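Local coordinates for FAD:protein FMN transferase (Vibrio cholerae, PDB 6NXI) that binds FAD and magnesium and probably transfers the FMN moiety of FAD onto a threonine hydroxyl of a target flavoprotein, at residues 182-190 with 217-225. Residues are numbered along the deposited sequence; the frame is centred on the assembly and turned at random.
With MG (magnesium ion), chain D; FAD (flavin-adenine dinucleotide), chain B.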
ATOM      1  N   GLY A 182      -5.774  -4.476   6.183  1.00 21.75           N
ATOM      2  CA  GLY A 182      -4.602  -5.283   5.858  1.00 22.89           C
ATOM      3  C   GLY A 182      -3.323  -4.678   6.412  1.00 24.50           C
ATOM      4  O   GLY A 182      -2.287  -4.673   5.695  1.00 25.16           O
ATOM      5  N   GLY A 183      -3.355  -4.025   7.579  1.00 23.00           N
ATOM      6  CA  GLY A 183      -2.158  -3.479   8.213  1.00 23.33           C
ATOM      7  C   GLY A 183      -1.847  -2.032   7.869  1.00 23.11           C
ATOM      8  O   GLY A 183      -0.994  -1.447   8.577  1.00 24.47           O
ATOM      9  N   GLU A 184      -2.498  -1.449   6.856  1.00 21.87           N
ATOM     10  CA  GLU A 184      -2.333  -0.016   6.537  1.00 21.05           C
ATOM     11  C   GLU A 184      -3.292   0.740   7.462  1.00 19.05           C
ATOM     12  O   GLU A 184      -4.443   0.247   7.653  1.00 20.06           O
ATOM     13  CB  GLU A 184      -2.738   0.274   5.094  1.00 22.83           C
ATOM     14  CG  GLU A 184      -1.548   0.292   4.136  1.00 26.87           C
ATOM     15  CD  GLU A 184      -0.548  -0.842   4.214  1.00 28.35           C
ATOM     16  OE1 GLU A 184      -0.592  -1.724   3.332  1.00 36.75           O
ATOM     17  OE2 GLU A 184       0.278  -0.882   5.211  1.00 32.76           O
ATOM     18  N   ILE A 185      -2.796   1.791   8.098  1.00 19.12           N
ATOM     19  CA  ILE A 185      -3.513   2.461   9.204  1.00 19.38           C
ATOM     20  C   ILE A 185      -3.654   3.955   8.970  1.00 18.69           C
ATOM     21  O   ILE A 185      -2.746   4.636   8.496  1.00 17.60           O
ATOM     22  CB  ILE A 185      -2.785   2.162  10.519  1.00 22.07           C
ATOM     23  CG1 ILE A 185      -2.740   0.668  10.792  1.00 23.56           C
ATOM     24  CG2 ILE A 185      -3.424   2.961  11.638  1.00 23.10           C
ATOM     25  CD1 ILE A 185      -1.818   0.316  11.954  1.00 26.18           C
ATOM     26  N   ARG A 186      -4.764   4.493   9.429  1.00 18.45           N
ATOM     27  CA  ARG A 186      -4.870   5.947   9.599  1.00 19.93           C
ATOM     28  C   ARG A 186      -5.533   6.254  10.941  1.00 19.67           C
ATOM     29  O   ARG A 186      -6.537   5.593  11.264  1.00 19.65           O
ATOM     30  CB  ARG A 186      -5.644   6.586   8.457  1.00 20.47           C
ATOM     31  CG  ARG A 186      -5.673   8.091   8.573  1.00 22.42           C
ATOM     32  CD  ARG A 186      -5.931   8.711   7.208  1.00 23.47           C
ATOM     33  NE  ARG A 186      -6.468  10.033   7.409  1.00 23.87           N
ATOM     34  CZ  ARG A 186      -7.030  10.760   6.463  1.00 26.49           C
ATOM     35  NH1 ARG A 186      -7.171  10.270   5.239  1.00 24.65           N
ATOM     36  NH2 ARG A 186      -7.484  11.974   6.784  1.00 27.64           N
ATOM     37  N   LEU A 187      -4.975   7.220  11.659  1.00 20.78           N
ATOM     38  CA  LEU A 187      -5.376   7.544  13.044  1.00 20.87           C
ATOM     39  C   LEU A 187      -5.813   8.992  13.164  1.00 20.96           C
ATOM     40  O   LEU A 187      -5.250   9.869  12.478  1.00 21.27           O
ATOM     41  CB  LEU A 187      -4.161   7.391  13.954  1.00 22.11           C
ATOM     42  CG  LEU A 187      -3.396   6.090  13.908  1.00 23.36           C
ATOM     43  CD1 LEU A 187      -2.158   6.175  14.787  1.00 24.84           C
ATOM     44  CD2 LEU A 187      -4.332   4.941  14.314  1.00 23.96           C
ATOM     45  N   LYS A 188      -6.752   9.244  14.037  1.00 20.98           N
ATOM     46  CA  LYS A 188      -7.081  10.625  14.424  1.00 22.34           C
ATOM     47  C   LYS A 188      -7.482  10.663  15.898  1.00 21.58           C
ATOM     48  O   LYS A 188      -8.216   9.777  16.335  1.00 20.45           O
ATOM     49  CB  LYS A 188      -8.189  11.224  13.567  1.00 25.03           C
ATOM     50  CG  LYS A 188      -8.225  12.743  13.684  1.00 27.39           C
ATOM     51  CD  LYS A 188      -9.363  13.297  12.908  1.00 30.94           C
ATOM     52  CE  LYS A 188      -9.233  14.775  12.678  1.00 33.54           C
ATOM     53  NZ  LYS A 188     -10.009  15.488  13.709  1.00 35.03           N
ATOM     54  N   GLY A 189      -6.999  11.666  16.634  1.00 23.33           N
ATOM     55  CA  GLY A 189      -7.479  11.953  17.992  1.00 23.32           C
ATOM     56  C   GLY A 189      -6.956  10.960  18.986  1.00 23.69           C
ATOM     57  O   GLY A 189      -5.766  10.587  18.883  1.00 25.45           O
ATOM     58  N   LEU A 190      -7.806  10.509  19.893  1.00 23.18           N
ATOM     59  CA  LEU A 190      -7.407   9.812  21.127  1.00 24.00           C
ATOM     60  C   LEU A 190      -8.146   8.479  21.255  1.00 25.26           C
ATOM     61  O   LEU A 190      -9.308   8.357  20.819  1.00 24.77           O
ATOM     62  CB  LEU A 190      -7.726  10.707  22.318  1.00 24.95           C
ATOM     63  CG  LEU A 190      -7.078  12.088  22.313  1.00 25.93           C
ATOM     64  CD1 LEU A 190      -7.670  12.910  23.418  1.00 27.94           C
ATOM     65  CD2 LEU A 190      -5.562  12.011  22.399  1.00 26.61           C
ATOM     66  N   PRO A 217       1.824   7.892  16.506  1.00 30.48           N
ATOM     67  CA  PRO A 217       1.969   8.783  15.352  1.00 30.75           C
ATOM     68  C   PRO A 217       1.167  10.094  15.379  1.00 32.16           C
ATOM     69  O   PRO A 217       1.484  10.984  14.609  1.00 35.33           O
ATOM     70  CB  PRO A 217       1.447   7.942  14.193  1.00 30.48           C
ATOM     71  CG  PRO A 217       1.630   6.524  14.654  1.00 28.74           C
ATOM     72  CD  PRO A 217       1.372   6.540  16.143  1.00 29.08           C
ATOM     73  N   GLY A 218       0.162  10.194  16.247  1.00 29.79           N
ATOM     74  CA  GLY A 218      -0.798  11.299  16.253  1.00 29.74           C
ATOM     75  C   GLY A 218      -1.706  11.218  15.042  1.00 29.42           C
ATOM     76  O   GLY A 218      -2.128  10.088  14.686  1.00 30.09           O
ATOM     77  N   ASP A 219      -2.062  12.351  14.461  1.00 26.69           N
ATOM     78  CA  ASP A 219      -3.061  12.416  13.366  1.00 26.00           C
ATOM     79  C   ASP A 219      -2.313  12.190  12.055  1.00 27.74           C
ATOM     80  O   ASP A 219      -1.818  13.152  11.436  1.00 30.90           O
ATOM     81  CB  ASP A 219      -3.849  13.718  13.379  1.00 26.20           C
ATOM     82  CG  ASP A 219      -4.746  13.907  14.583  1.00 26.41           C
ATOM     83  OD1 ASP A 219      -4.831  12.978  15.441  1.00 25.89           O
ATOM     84  OD2 ASP A 219      -5.274  15.057  14.727  1.00 29.23           O
ATOM     85  N   TYR A 220      -2.176  10.932  11.698  1.00 25.26           N
ATOM     86  CA  TYR A 220      -1.269  10.489  10.611  1.00 25.19           C
ATOM     87  C   TYR A 220      -1.737   9.137  10.101  1.00 22.63           C
ATOM     88  O   TYR A 220      -2.447   8.396  10.813  1.00 22.01           O
ATOM     89  CB  TYR A 220       0.164  10.264  11.115  1.00 27.17           C
ATOM     90  CG  TYR A 220       1.234  11.217  10.656  1.00 31.96           C
ATOM     91  CD1 TYR A 220       1.320  11.645   9.344  1.00 33.54           C
ATOM     92  CD2 TYR A 220       2.273  11.563  11.507  1.00 37.15           C
ATOM     93  CE1 TYR A 220       2.321  12.501   8.922  1.00 36.40           C
ATOM     94  CE2 TYR A 220       3.289  12.410  11.099  1.00 39.68           C
ATOM     95  CZ  TYR A 220       3.305  12.889   9.800  1.00 40.18           C
ATOM     96  OH  TYR A 220       4.307  13.707   9.364  1.00 43.57           O
ATOM     97  N   ALA A 221      -1.308   8.805   8.887  1.00 20.94           N
ATOM     98  CA  ALA A 221      -1.397   7.440   8.348  1.00 19.58           C
ATOM     99  C   ALA A 221      -0.018   6.790   8.418  1.00 19.51           C
ATOM    100  O   ALA A 221       1.006   7.499   8.410  1.00 20.57           O
ATOM    101  CB  ALA A 221      -1.896   7.474   6.930  1.00 20.03           C
ATOM    102  N   ILE A 222      -0.062   5.489   8.587  1.00 19.87           N
ATOM    103  CA  ILE A 222       1.127   4.619   8.660  1.00 20.31           C
ATOM    104  C   ILE A 222       0.950   3.442   7.723  1.00 20.94           C
ATOM    105  O   ILE A 222      -0.010   2.707   7.844  1.00 21.87           O
ATOM    106  CB  ILE A 222       1.357   4.131  10.110  1.00 22.74           C
ATOM    107  CG1 ILE A 222       1.211   5.228  11.149  1.00 25.36           C
ATOM    108  CG2 ILE A 222       2.705   3.453  10.139  1.00 23.44           C
ATOM    109  CD1 ILE A 222      -0.196   5.365  11.747  1.00 27.75           C
ATOM    110  N   ALA A 223       1.980   3.150   6.943  1.00 21.03           N
ATOM    111  CA  ALA A 223       1.986   1.989   6.038  1.00 20.58           C
ATOM    112  C   ALA A 223       3.307   1.283   6.222  1.00 22.17           C
ATOM    113  O   ALA A 223       4.345   1.951   6.433  1.00 22.15           O
ATOM    114  CB  ALA A 223       1.816   2.379   4.600  1.00 20.48           C
ATOM    115  N   THR A 224       3.250  -0.039   6.123  1.00 23.02           N
ATOM    116  CA  THR A 224       4.454  -0.887   6.245  1.00 23.96           C
ATOM    117  C   THR A 224       4.528  -1.868   5.076  1.00 23.61           C
ATOM    118  O   THR A 224       3.550  -2.561   4.815  1.00 24.23           O
ATOM    119  CB  THR A 224       4.425  -1.642   7.578  1.00 28.42           C
ATOM    120  OG1 THR A 224       4.428  -0.707   8.655  1.00 30.95           O
ATOM    121  CG2 THR A 224       5.623  -2.542   7.749  1.00 28.74           C
ATOM    122  N   SER A 225       5.684  -1.989   4.416  1.00 21.39           N
ATOM    123  CA  SER A 225       5.918  -3.054   3.428  1.00 22.91           C
ATOM    124  C   SER A 225       7.020  -3.971   3.919  1.00 24.40           C
ATOM    125  O   SER A 225       7.828  -3.502   4.726  1.00 23.74           O
ATOM    126  CB  SER A 225       6.208  -2.465   2.069  1.00 24.85           C
ATOM    127  OG  SER A 225       4.965  -2.081   1.492  1.00 27.18           O
TER
HETATM  128 MG    MG D 502       0.348  -1.942   1.257  1.00 18.38          MG
HETATM  129  PA  FAD B 500       2.522  -3.686  -0.669  1.00 22.05           P
HETATM  130  O1A FAD B 500       3.876  -3.980  -0.130  1.00 24.13           O
HETATM  131  O2A FAD B 500       1.810  -2.464  -0.240  1.00 20.86           O
HETATM  132  O5B FAD B 500       2.555  -3.705  -2.266  1.00 22.90           O
HETATM  133  C5B FAD B 500       2.891  -4.991  -2.852  1.00 22.16           C
HETATM  134  C4B FAD B 500       1.935  -5.350  -3.963  1.00 22.37           C
HETATM  135  O4B FAD B 500       1.967  -4.384  -5.043  1.00 23.87           O
HETATM  136  C3B FAD B 500       2.281  -6.697  -4.595  1.00 22.28           C
HETATM  137  O3B FAD B 500       1.550  -7.739  -3.946  1.00 23.50           O
HETATM  138  C2B FAD B 500       1.901  -6.498  -6.068  1.00 22.17           C
HETATM  139  O2B FAD B 500       0.520  -6.700  -6.269  1.00 23.01           O
HETATM  140  C1B FAD B 500       2.246  -5.030  -6.282  1.00 23.37           C
HETATM  141  N9A FAD B 500       3.618  -4.733  -6.633  1.00 22.93           N
HETATM  142  C8A FAD B 500       4.753  -5.547  -6.512  1.00 21.95           C
HETATM  143  N7A FAD B 500       5.851  -4.893  -6.803  1.00 22.65           N
HETATM  144  C5A FAD B 500       5.459  -3.625  -7.180  1.00 21.88           C
HETATM  145  C6A FAD B 500       6.185  -2.509  -7.624  1.00 22.87           C
HETATM  146  N6A FAD B 500       7.526  -2.460  -7.706  1.00 23.64           N
HETATM  147  N1A FAD B 500       5.475  -1.389  -7.864  1.00 22.41           N
HETATM  148  C2A FAD B 500       4.132  -1.434  -7.762  1.00 21.94           C
HETATM  149  N3A FAD B 500       3.339  -2.431  -7.348  1.00 22.57           N
HETATM  150  C4A FAD B 500       4.083  -3.517  -7.078  1.00 22.14           C
HETATM  151  N1  FAD B 500      -6.130 -10.305  -2.862  1.00 26.98           N
HETATM  152  C2  FAD B 500      -6.872 -11.446  -3.077  1.00 29.64           C
HETATM  153  O2  FAD B 500      -6.383 -12.570  -2.827  1.00 29.26           O
HETATM  154  N3  FAD B 500      -8.152 -11.394  -3.528  1.00 28.29           N
HETATM  155  C4  FAD B 500      -8.777 -10.210  -3.821  1.00 29.02           C
HETATM  156  O4  FAD B 500      -9.920 -10.197  -4.256  1.00 31.52           O
HETATM  157  C4X FAD B 500      -8.031  -8.999  -3.634  1.00 26.44           C
HETATM  158  N5  FAD B 500      -8.599  -7.846  -3.921  1.00 25.72           N
HETATM  159  C5X FAD B 500      -7.861  -6.699  -3.744  1.00 24.85           C
HETATM  160  C6  FAD B 500      -8.441  -5.456  -4.068  1.00 25.15           C
HETATM  161  C7  FAD B 500      -7.775  -4.258  -3.917  1.00 25.26           C
HETATM  162  C7M FAD B 500      -8.461  -2.960  -4.280  1.00 26.33           C
HETATM  163  C8  FAD B 500      -6.458  -4.283  -3.398  1.00 23.59           C
HETATM  164  C8M FAD B 500      -5.664  -3.016  -3.220  1.00 25.24           C
HETATM  165  C9  FAD B 500      -5.868  -5.510  -3.077  1.00 23.77           C
HETATM  166  C9A FAD B 500      -6.546  -6.728  -3.230  1.00 24.19           C
HETATM  167  N10 FAD B 500      -5.976  -7.974  -2.943  1.00 26.22           N
HETATM  168  C10 FAD B 500      -6.689  -9.145  -3.131  1.00 25.71           C
HETATM  169  C1' FAD B 500      -4.627  -8.048  -2.342  1.00 28.54           C
HETATM  170  C2' FAD B 500      -3.508  -7.839  -3.298  1.00 29.15           C
HETATM  171  O2' FAD B 500      -3.484  -8.876  -4.273  1.00 29.82           O
HETATM  172  C3' FAD B 500      -2.178  -7.853  -2.526  1.00 27.88           C
HETATM  173  O3' FAD B 500      -1.926  -9.096  -1.909  1.00 28.85           O
HETATM  174  C4' FAD B 500      -2.099  -6.843  -1.396  1.00 29.45           C
HETATM  175  O4' FAD B 500      -2.716  -5.634  -1.808  1.00 27.38           O
HETATM  176  C5' FAD B 500      -0.675  -6.647  -0.915  1.00 27.11           C
HETATM  177  O5' FAD B 500      -0.667  -5.529   0.007  1.00 27.88           O
HETATM  178  P   FAD B 500       0.621  -5.265   0.888  1.00 25.29           P
HETATM  179  O1P FAD B 500       1.129  -6.500   1.483  1.00 28.57           O
HETATM  180  O2P FAD B 500       0.204  -4.055   1.693  1.00 26.96           O
HETATM  181  O3P FAD B 500       1.617  -4.909  -0.297  1.00 26.71           O
HETATM  182  O   HOH W   1       1.074   0.199   8.914  1.00 32.20           O
HETATM  183  O   HOH W   2      -3.570   9.299  17.079  1.00 30.71           O
HETATM  184  O   HOH W   3      -3.847  12.050  17.735  1.00 38.36           O
HETATM  185  O   HOH W   4       2.523  -1.067   2.347  1.00 37.82           O
HETATM  186  O   HOH W   5      -1.468  -1.869  -0.255  1.00 24.47           O
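I222 and L187 interlock on one face of an antiparallel strand pair: CD1 of I222 lies 3.7 Å from L187 CD1 and also touches I185 CG2, so this one methyl fills the notch between two side chains of the facing strand. With CG anti to the carbonyl carbon (chi1 -53°) and CD1 anti to CA, L187 reaches the ring of P217, where CD1 lies 3.8 Å from P217 CD. On the reverse face, the A221 methyl is a low bump against the base of the long R186 side chain; the two CB atoms abut at 4.1 Å across a non-hydrogen-bonded pair. I185 and I222 form the hydrogen-bonded pair, their backbones joined by I222 N to I185 O at 2.8 Å and by the reciprocal bond.

Carboxylates close both ends. D219 OD1 takes the N-H of G189 at 2.8 Å, nearly straight (168°) but from above the carboxylate plane. At the other end E184 bends at chi2 (47°) over the A223 methyl; OE2 receives T224 N at 3.2 Å, while OE1 binds magnesium at 2.3 Å. The bond from T224 N probably limits rotation of this metal-binding carboxylate beside the FAD diphosphate, whose O1A accepts a bond from S225 OG.

The pair is central to an eight-stranded sheet, between strands 177-181 and 255-262. Helix 157-171 packs on R186, helix 265-278 on A221 and A223, and I199 of strand 199-203 meets the I185, L187, P217 and I222 cluster.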